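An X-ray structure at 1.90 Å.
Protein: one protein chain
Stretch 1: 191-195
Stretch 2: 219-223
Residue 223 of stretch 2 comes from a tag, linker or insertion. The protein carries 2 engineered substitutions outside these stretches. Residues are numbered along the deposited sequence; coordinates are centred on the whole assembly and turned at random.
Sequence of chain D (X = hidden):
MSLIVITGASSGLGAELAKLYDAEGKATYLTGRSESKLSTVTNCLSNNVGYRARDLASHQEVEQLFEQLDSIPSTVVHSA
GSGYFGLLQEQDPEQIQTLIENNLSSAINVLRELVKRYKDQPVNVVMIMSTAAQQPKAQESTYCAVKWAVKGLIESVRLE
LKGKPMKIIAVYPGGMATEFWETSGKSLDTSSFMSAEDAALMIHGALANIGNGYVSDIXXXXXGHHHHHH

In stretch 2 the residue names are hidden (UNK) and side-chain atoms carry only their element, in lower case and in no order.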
# COMPACT_ATOMS: atom_id res chain seq x y z
N SER D 191 -9.96 -14.62 -25.97
CA SER D 191 -10.39 -14.80 -24.58
C SER D 191 -9.21 -14.91 -23.60
O SER D 191 -9.41 -14.99 -22.39
CB SER D 191 -11.33 -16.02 -24.45
OG SER D 191 -10.94 -17.04 -25.35
N SER D 192 -7.99 -14.90 -24.14
CA SER D 192 -6.79 -14.64 -23.35
C SER D 192 -6.82 -13.30 -22.55
O SER D 192 -6.09 -13.15 -21.56
CB SER D 192 -5.56 -14.62 -24.28
OG SER D 192 -5.36 -15.87 -24.92
N PHE D 193 -7.64 -12.35 -23.00
CA PHE D 193 -7.62 -10.97 -22.51
C PHE D 193 -9.00 -10.39 -22.31
O PHE D 193 -9.98 -10.84 -22.87
CB PHE D 193 -6.89 -10.06 -23.51
CG PHE D 193 -5.56 -10.58 -23.95
CD1 PHE D 193 -5.34 -10.94 -25.28
CD2 PHE D 193 -4.54 -10.75 -23.02
CE1 PHE D 193 -4.10 -11.45 -25.69
CE2 PHE D 193 -3.30 -11.25 -23.41
CZ PHE D 193 -3.08 -11.60 -24.75
N MET D 194 -9.05 -9.34 -21.49
CA MET D 194 -10.19 -8.45 -21.45
C MET D 194 -10.03 -7.58 -22.69
O MET D 194 -9.02 -6.90 -22.84
CB MET D 194 -10.15 -7.60 -20.17
CG MET D 194 -11.29 -6.62 -20.01
SD MET D 194 -11.34 -5.80 -18.41
CE MET D 194 -9.64 -5.27 -18.16
N SER D 195 -11.04 -7.60 -23.56
CA SER D 195 -11.02 -6.76 -24.76
C SER D 195 -11.11 -5.29 -24.37
O SER D 195 -11.81 -4.95 -23.39
CB SER D 195 -12.21 -7.09 -25.68
OG SER D 195 -13.39 -6.46 -25.21
N UNK D 219 -10.96 -0.53 -10.47
CA UNK D 219 -10.09 -1.56 -10.98
C UNK D 219 -10.97 -2.54 -11.80
O UNK D 219 -12.03 -2.97 -11.38
o UNK D 219 -8.56 -1.45 -9.12
c UNK D 219 -8.39 -3.44 -10.43
c UNK D 219 -9.34 -2.34 -9.85
N UNK D 220 -10.50 -2.92 -12.95
CA UNK D 220 -11.26 -3.79 -13.83
C UNK D 220 -10.26 -4.86 -14.20
O UNK D 220 -9.10 -4.54 -14.46
c UNK D 220 -12.76 -1.83 -14.47
c UNK D 220 -11.85 -2.94 -15.01
c UNK D 220 -12.68 -3.73 -15.89
N UNK D 221 -10.68 -6.12 -14.18
CA UNK D 221 -9.77 -7.24 -14.37
C UNK D 221 -10.42 -8.28 -15.27
O UNK D 221 -11.66 -8.40 -15.32
c UNK D 221 -9.46 -7.92 -13.04
n UNK D 221 -7.12 -7.51 -12.86
c UNK D 221 -8.28 -7.31 -12.32
o UNK D 221 -8.44 -6.66 -11.28
N UNK D 222 -9.60 -9.04 -15.96
CA UNK D 222 -10.13 -10.18 -16.69
C UNK D 222 -10.49 -11.25 -15.66
O UNK D 222 -9.83 -11.39 -14.65
c UNK D 222 -7.79 -12.69 -18.60
n UNK D 222 -4.85 -14.26 -17.00
c UNK D 222 -8.46 -11.99 -17.41
n UNK D 222 -6.43 -13.09 -18.22
c UNK D 222 -9.15 -10.70 -17.76
c UNK D 222 -6.13 -14.00 -17.29
n UNK D 222 -7.08 -14.67 -16.64
N UNK D 223 -11.54 -12.01 -15.93
CA UNK D 223 -11.79 -13.23 -15.14
C UNK D 223 -11.11 -14.41 -15.82
O UNK D 223 -11.15 -14.54 -17.05
o UNK D 223 -16.00 -14.32 -15.61
c UNK D 223 -13.29 -13.50 -14.98
c UNK D 223 -14.24 -12.81 -15.99
c UNK D 223 -15.70 -13.12 -15.71
o UNK D 223 -16.54 -12.19 -15.59

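Position 219 opens the second stretch within a strand that begins earlier in the chain. Its side chain has three atoms, two carbons and one oxygen, and it forks at once, the first carbon carrying both the oxygen and the second carbon. A beta-branched side chain with one hydroxyl and one methyl is that of a threonine, Thr219. It is buried but out of reach of the first stretch.

At position 220 there are three side-chain atoms, all carbon, with two attached to the first. One of these methyl carbons lies 3.5 Å from SD of Met194. The small, forked hydrocarbon identifies Val220, and the methyl concerned is CG1. Its CA-to-CB bond points sideways to the first stretch, and chi1 is in the t well.

Position 221 carries two carbons in a row, the second bearing one oxygen and one nitrogen. This flat carboxamide on a single methylene is an asparagine, Asn221. Its CA-to-CB bond points away from the first stretch, as expected from the alternation along a strand, and OD1 is hydrogen-bonded elsewhere in the structure. What it offers Met194 is backbone: its O lies 4.1 Å from SD of Met194.

Position 222 has the longest side chain of the five: three carbons, a nitrogen, then a carbon carrying two more nitrogens. Its CB is 4.1 Å from CB of Met194, the third carbon is 4.3 Å from CA of Phe193, and the nitrogen that follows it is 3.4 Å from O of Ser192. The chain ends in a guanidinium, which O of Ser192 approaches obliquely, so the residue is Arg222.

Position 223 bears three carbons in line, the third holding two oxygens. The carboxylate on two methylenes marks Glu223, which comes from an expression tag and makes no contact with the first stretch.

The contact is centred on Met194, which is buried and points toward the strand. With chi1 and chi2 both t, its side chain extends along the strand, so that CB lies beside Arg222 while SD reaches back to Val220, giving an apolar contact two residues earlier. Arg222 runs the other way: the touching segments run 160° apart in direction, and the Arg222 side chain passes Phe193 and comes to the backbone O of Ser192. The two stretches bury 223 Å² between them, both sides summed, with no clear hydrogen bond between the stretches, and packing of side chains against one another and against backbone accounts for most of the contact.

Stretch 2 219-223: TVNRE
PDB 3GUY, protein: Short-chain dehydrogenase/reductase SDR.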